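Local coordinates for glucose-6-phosphate isomerase like protein (PDB 1WIW) that probably interconverts phosphorylated sugars as a glucose-6-phosphate or mannose-6-phosphate isomerase of the PGI/PMI family, at residues G60-G71 with G87-F96. Residues are numbered along the deposited sequence; the frame is centred on the assembly and turned at random.
Sequences GEEGTLFLLEGG and GRARVVRVGF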
ATOM      1  N   GLY B  60      -0.505  -2.899 -23.757  1.00 35.68           N
ATOM      2  CA  GLY B  60      -0.776  -2.415 -25.097  1.00 38.30           C
ATOM      3  C   GLY B  60      -0.818  -3.521 -26.132  1.00 39.62           C
ATOM      4  O   GLY B  60      -0.129  -4.534 -26.003  1.00 39.89           O
ATOM      5  N   GLU B  61      -1.632  -3.326 -27.163  1.00 40.93           N
ATOM      6  CA  GLU B  61      -1.769  -4.308 -28.231  1.00 41.33           C
ATOM      7  C   GLU B  61      -0.898  -3.927 -29.421  1.00 41.06           C
ATOM      8  O   GLU B  61      -0.610  -4.759 -30.282  1.00 41.64           O
ATOM      9  CB  GLU B  61      -3.229  -4.399 -28.679  1.00 42.91           C
ATOM     10  CG  GLU B  61      -4.192  -4.848 -27.595  1.00 45.84           C
ATOM     11  CD  GLU B  61      -3.863  -6.229 -27.062  1.00 48.52           C
ATOM     12  OE1 GLU B  61      -3.742  -7.168 -27.878  1.00 49.46           O
ATOM     13  OE2 GLU B  61      -3.728  -6.377 -25.828  1.00 50.40           O
ATOM     14  N   GLU B  62      -0.481  -2.665 -29.460  1.00 40.26           N
ATOM     15  CA  GLU B  62       0.349  -2.156 -30.547  1.00 39.19           C
ATOM     16  C   GLU B  62       1.430  -1.210 -30.025  1.00 37.02           C
ATOM     17  O   GLU B  62       1.350  -0.722 -28.897  1.00 35.84           O
ATOM     18  CB  GLU B  62      -0.521  -1.408 -31.559  1.00 41.68           C
ATOM     19  CG  GLU B  62      -1.280  -0.233 -30.950  1.00 45.01           C
ATOM     20  CD  GLU B  62      -1.959   0.646 -31.987  1.00 46.98           C
ATOM     21  OE1 GLU B  62      -2.597   1.647 -31.591  1.00 47.18           O
ATOM     22  OE2 GLU B  62      -1.855   0.342 -33.195  1.00 49.25           O
ATOM     23  N   GLY B  63       2.435  -0.950 -30.856  1.00 33.60           N
ATOM     24  CA  GLY B  63       3.505  -0.050 -30.462  1.00 30.86           C
ATOM     25  C   GLY B  63       4.597  -0.687 -29.619  1.00 27.98           C
ATOM     26  O   GLY B  63       5.161  -1.720 -29.986  1.00 26.89           O
ATOM     27  N   THR B  64       4.898  -0.065 -28.484  1.00 26.03           N
ATOM     28  CA  THR B  64       5.935  -0.574 -27.598  1.00 23.86           C
ATOM     29  C   THR B  64       5.436  -0.755 -26.171  1.00 23.79           C
ATOM     30  O   THR B  64       4.723   0.091 -25.631  1.00 23.36           O
ATOM     31  CB  THR B  64       7.152   0.376 -27.547  1.00 24.48           C
ATOM     32  OG1 THR B  64       7.674   0.569 -28.865  1.00 24.22           O
ATOM     33  CG2 THR B  64       8.243  -0.207 -26.664  1.00 23.31           C
ATOM     34  N   LEU B  65       5.824  -1.872 -25.570  1.00 23.70           N
ATOM     35  CA  LEU B  65       5.457  -2.176 -24.196  1.00 23.31           C
ATOM     36  C   LEU B  65       6.763  -2.253 -23.420  1.00 21.31           C
ATOM     37  O   LEU B  65       7.595  -3.122 -23.676  1.00 19.61           O
ATOM     38  CB  LEU B  65       4.708  -3.513 -24.123  1.00 23.77           C
ATOM     39  CG  LEU B  65       4.262  -4.073 -22.763  1.00 26.48           C
ATOM     40  CD1 LEU B  65       5.461  -4.608 -22.005  1.00 28.34           C
ATOM     41  CD2 LEU B  65       3.544  -3.000 -21.955  1.00 26.65           C
ATOM     42  N   PHE B  66       6.955  -1.318 -22.495  1.00 20.01           N
ATOM     43  CA  PHE B  66       8.162  -1.301 -21.685  1.00 19.32           C
ATOM     44  C   PHE B  66       7.946  -2.150 -20.441  1.00 19.22           C
ATOM     45  O   PHE B  66       7.100  -1.844 -19.600  1.00 19.92           O
ATOM     46  CB  PHE B  66       8.515   0.131 -21.289  1.00 19.01           C
ATOM     47  CG  PHE B  66       8.951   0.982 -22.442  1.00 17.91           C
ATOM     48  CD1 PHE B  66      10.172   0.755 -23.068  1.00 17.69           C
ATOM     49  CD2 PHE B  66       8.135   2.003 -22.913  1.00 18.78           C
ATOM     50  CE1 PHE B  66      10.574   1.531 -24.153  1.00 15.90           C
ATOM     51  CE2 PHE B  66       8.527   2.787 -23.999  1.00 17.94           C
ATOM     52  CZ  PHE B  66       9.748   2.549 -24.619  1.00 18.49           C
ATOM     53  N   LEU B  67       8.712  -3.229 -20.342  1.00 18.10           N
ATOM     54  CA  LEU B  67       8.621  -4.146 -19.212  1.00 17.97           C
ATOM     55  C   LEU B  67       9.770  -3.804 -18.271  1.00 15.76           C
ATOM     56  O   LEU B  67      10.909  -4.178 -18.526  1.00 17.01           O
ATOM     57  CB  LEU B  67       8.754  -5.581 -19.724  1.00 19.91           C
ATOM     58  CG  LEU B  67       7.955  -6.698 -19.053  1.00 23.74           C
ATOM     59  CD1 LEU B  67       6.485  -6.316 -18.985  1.00 24.89           C
ATOM     60  CD2 LEU B  67       8.140  -7.990 -19.848  1.00 23.16           C
ATOM     61  N   LEU B  68       9.472  -3.081 -17.193  1.00 13.77           N
ATOM     62  CA  LEU B  68      10.501  -2.672 -16.237  1.00 14.42           C
ATOM     63  C   LEU B  68      10.738  -3.759 -15.192  1.00 15.14           C
ATOM     64  O   LEU B  68      10.132  -3.751 -14.117  1.00 14.71           O
ATOM     65  CB  LEU B  68      10.088  -1.354 -15.565  1.00 13.24           C
ATOM     66  CG  LEU B  68       9.563  -0.281 -16.529  1.00 14.52           C
ATOM     67  CD1 LEU B  68       9.323   1.025 -15.782  1.00 15.73           C
ATOM     68  CD2 LEU B  68      10.563  -0.064 -17.654  1.00 14.32           C
ATOM     69  N   GLU B  69      11.631  -4.689 -15.520  1.00 14.18           N
ATOM     70  CA  GLU B  69      11.947  -5.815 -14.648  1.00 14.23           C
ATOM     71  C   GLU B  69      12.925  -5.444 -13.542  1.00 12.99           C
ATOM     72  O   GLU B  69      14.112  -5.781 -13.608  1.00 12.34           O
ATOM     73  CB  GLU B  69      12.515  -6.960 -15.485  1.00 16.50           C
ATOM     74  CG  GLU B  69      11.626  -7.323 -16.657  1.00 21.55           C
ATOM     75  CD  GLU B  69      12.169  -8.470 -17.487  1.00 25.74           C
ATOM     76  OE1 GLU B  69      11.528  -8.809 -18.507  1.00 28.87           O
ATOM     77  OE2 GLU B  69      13.226  -9.030 -17.126  1.00 29.02           O
ATOM     78  N   GLY B  70      12.406  -4.765 -12.522  1.00 11.80           N
ATOM     79  CA  GLY B  70      13.226  -4.332 -11.405  1.00 10.75           C
ATOM     80  C   GLY B  70      13.328  -5.318 -10.258  1.00 10.74           C
ATOM     81  O   GLY B  70      13.700  -4.937  -9.144  1.00  9.05           O
ATOM     82  N   GLY B  71      12.970  -6.574 -10.518  1.00 11.51           N
ATOM     83  CA  GLY B  71      13.067  -7.606  -9.498  1.00 12.11           C
ATOM     84  C   GLY B  71      11.816  -8.068  -8.768  1.00 14.51           C
ATOM     85  O   GLY B  71      10.763  -7.423  -8.806  1.00 12.18           O
ATOM     86  N   GLY B  87      -0.079 -10.435 -29.366  1.00 40.01           N
ATOM     87  CA  GLY B  87      -0.320  -9.053 -29.745  1.00 39.76           C
ATOM     88  C   GLY B  87       0.670  -8.542 -30.773  1.00 39.62           C
ATOM     89  O   GLY B  87       1.500  -9.301 -31.279  1.00 38.53           O
ATOM     90  N   ARG B  88       0.588  -7.249 -31.080  1.00 40.36           N
ATOM     91  CA  ARG B  88       1.479  -6.635 -32.059  1.00 41.42           C
ATOM     92  C   ARG B  88       2.428  -5.630 -31.408  1.00 40.20           C
ATOM     93  O   ARG B  88       3.195  -4.950 -32.093  1.00 41.29           O
ATOM     94  CB  ARG B  88       0.660  -5.928 -33.142  1.00 44.42           C
ATOM     95  CG  ARG B  88      -0.414  -6.792 -33.782  1.00 48.39           C
ATOM     96  CD  ARG B  88      -1.112  -6.048 -34.912  1.00 52.00           C
ATOM     97  NE  ARG B  88      -1.561  -4.720 -34.501  1.00 55.27           N
ATOM     98  CZ  ARG B  88      -2.413  -4.488 -33.506  1.00 56.31           C
ATOM     99  NH1 ARG B  88      -2.918  -5.499 -32.811  1.00 57.12           N
ATOM    100  NH2 ARG B  88      -2.756  -3.242 -33.202  1.00 56.35           N
ATOM    101  N   ALA B  89       2.375  -5.537 -30.085  1.00 38.28           N
ATOM    102  CA  ALA B  89       3.229  -4.608 -29.357  1.00 36.03           C
ATOM    103  C   ALA B  89       4.648  -5.141 -29.211  1.00 34.34           C
ATOM    104  O   ALA B  89       4.856  -6.316 -28.913  1.00 34.21           O
ATOM    105  CB  ALA B  89       2.637  -4.327 -27.982  1.00 35.72           C
ATOM    106  N   ARG B  90       5.623  -4.267 -29.436  1.00 32.22           N
ATOM    107  CA  ARG B  90       7.025  -4.636 -29.305  1.00 31.02           C
ATOM    108  C   ARG B  90       7.384  -4.581 -27.827  1.00 29.64           C
ATOM    109  O   ARG B  90       7.099  -3.594 -27.149  1.00 27.70           O
ATOM    110  CB  ARG B  90       7.911  -3.660 -30.078  1.00 32.05           C
ATOM    111  CG  ARG B  90       9.395  -3.877 -29.845  1.00 32.79           C
ATOM    112  CD  ARG B  90      10.221  -2.737 -30.410  1.00 33.89           C
ATOM    113  NE  ARG B  90      11.625  -2.857 -30.032  1.00 34.83           N
ATOM    114  CZ  ARG B  90      12.555  -1.950 -30.311  1.00 36.03           C
ATOM    115  NH1 ARG B  90      12.232  -0.849 -30.975  1.00 36.27           N
ATOM    116  NH2 ARG B  90      13.810  -2.143 -29.926  1.00 35.83           N
ATOM    117  N   VAL B  91       8.008  -5.642 -27.328  1.00 29.88           N
ATOM    118  CA  VAL B  91       8.391  -5.696 -25.924  1.00 28.94           C
ATOM    119  C   VAL B  91       9.834  -5.263 -25.705  1.00 28.27           C
ATOM    120  O   VAL B  91      10.754  -5.782 -26.338  1.00 27.94           O
ATOM    121  CB  VAL B  91       8.219  -7.119 -25.352  1.00 29.63           C
ATOM    122  CG1 VAL B  91       8.622  -7.146 -23.885  1.00 29.53           C
ATOM    123  CG2 VAL B  91       6.778  -7.573 -25.515  1.00 28.00           C
ATOM    124  N   VAL B  92      10.023  -4.300 -24.807  1.00 26.85           N
ATOM    125  CA  VAL B  92      11.354  -3.811 -24.477  1.00 24.17           C
ATOM    126  C   VAL B  92      11.596  -4.042 -22.991  1.00 23.52           C
ATOM    127  O   VAL B  92      10.983  -3.394 -22.142  1.00 23.50           O
ATOM    128  CB  VAL B  92      11.507  -2.310 -24.788  1.00 24.29           C
ATOM    129  CG1 VAL B  92      12.879  -1.832 -24.337  1.00 24.44           C
ATOM    130  CG2 VAL B  92      11.338  -2.068 -26.280  1.00 23.78           C
ATOM    131  N   ARG B  93      12.494  -4.975 -22.693  1.00 21.29           N
ATOM    132  CA  ARG B  93      12.829  -5.331 -21.322  1.00 19.81           C
ATOM    133  C   ARG B  93      13.914  -4.432 -20.750  1.00 18.12           C
ATOM    134  O   ARG B  93      15.014  -4.337 -21.297  1.00 18.28           O
ATOM    135  CB  ARG B  93      13.299  -6.784 -21.263  1.00 20.04           C
ATOM    136  CG  ARG B  93      12.278  -7.806 -21.742  1.00 24.45           C
ATOM    137  CD  ARG B  93      12.910  -9.189 -21.791  1.00 26.73           C
ATOM    138  NE  ARG B  93      13.400  -9.600 -20.478  1.00 30.12           N
ATOM    139  CZ  ARG B  93      14.294 -10.562 -20.278  1.00 31.42           C
ATOM    140  NH1 ARG B  93      14.807 -11.222 -21.309  1.00 33.43           N
ATOM    141  NH2 ARG B  93      14.677 -10.865 -19.045  1.00 31.85           N
ATOM    142  N   VAL B  94      13.590  -3.780 -19.639  1.00 16.54           N
ATOM    143  CA  VAL B  94      14.511  -2.883 -18.957  1.00 15.92           C
ATOM    144  C   VAL B  94      14.665  -3.375 -17.520  1.00 16.50           C
ATOM    145  O   VAL B  94      13.690  -3.409 -16.770  1.00 15.86           O
ATOM    146  CB  VAL B  94      13.955  -1.442 -18.939  1.00 16.15           C
ATOM    147  CG1 VAL B  94      14.958  -0.505 -18.320  1.00 14.15           C
ATOM    148  CG2 VAL B  94      13.610  -1.000 -20.348  1.00 15.85           C
ATOM    149  N   GLY B  95      15.882  -3.761 -17.139  1.00 16.45           N
ATOM    150  CA  GLY B  95      16.099  -4.250 -15.786  1.00 18.76           C
ATOM    151  C   GLY B  95      17.541  -4.578 -15.456  1.00 19.94           C
ATOM    152  O   GLY B  95      18.461  -4.040 -16.068  1.00 18.28           O
ATOM    153  N   PHE B  96      17.751  -5.466 -14.489  1.00 23.98           N
ATOM    154  CA  PHE B  96      19.110  -5.831 -14.094  1.00 28.22           C
ATOM    155  C   PHE B  96      19.576  -7.206 -14.566  1.00 30.94           C
ATOM    156  O   PHE B  96      20.774  -7.478 -14.572  1.00 32.67           O
ATOM    157  CB  PHE B  96      19.267  -5.747 -12.577  1.00 27.62           C
ATOM    158  CG  PHE B  96      18.335  -6.643 -11.823  1.00 27.50           C
ATOM    159  CD1 PHE B  96      17.029  -6.251 -11.567  1.00 29.94           C
ATOM    160  CD2 PHE B  96      18.759  -7.893 -11.383  1.00 26.43           C
ATOM    161  CE1 PHE B  96      16.155  -7.092 -10.881  1.00 31.59           C
ATOM    162  CE2 PHE B  96      17.896  -8.741 -10.699  1.00 27.79           C
ATOM    163  CZ  PHE B  96      16.591  -8.343 -10.448  1.00 29.97           C
TER
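Leu65 and Leu67 of strand 64-70 exchange backbone hydrogen bonds with Arg90, Val92 and Val94 of strand 90-95, in parallel register from Thr64 beside Arg90 to Glu69 beside Gly95. The bonds are nearly straight in mid-strand, as from Val94 N to Leu67 O (2.9 Å, 179° at the hydrogen), but the last, from Glu69 N to Val94 O, is weak and strongly bent. Packing is tight on the face carrying Thr64, Phe66, Leu68, Val92 and Val94, where helix 110-121 packs on Phe66 and Leu68. Val92 sets CG2 3.6 Å from Thr64 CG2, while its CB approaches Phe66 CD1 obliquely at 3.8 Å; Thr64 CG2 also lies over one face of the Phe66 ring. Leu68 runs alongside Val94, its CD2 3.9 Å from Val94 CB. The other face is looser, Leu67 CD2 meeting Val91 CG1 only at 4.2 Å. Here partly exposed Arg93 bends at chi3 (59°) and grips the buried Glu69 carboxylate side-on: NE binds OE1 at 2.8 Å from outside the carboxylate plane, and NH2 reaches the syn lone pair of OE2. An alanine in place of Arg93 would remove both donors and is likely to leave the Glu69 carboxylate buried without its countercharge. Just past strand 90-95, Phe96 turns its ring edge to the Gly70-Gly71 peptide, with CE1 3.2 Å from Gly71 N. At the opposite end Glu61, Glu62 and Arg88 are exposed to solvent: Arg88 N bonds to Glu61 O, its guanidinium lays one face over that same oxygen, and the salt bridge from NH2 to Glu62 OE2 is long at 3.7 Å. Helix 76-83 links the two neighbouring parallel strands, packing on Leu67 and Glu69, which makes a beta-alpha-beta crossover within the parallel sheet of a SIS domain, consistent with the N-terminal domain of phosphoglucose isomerases.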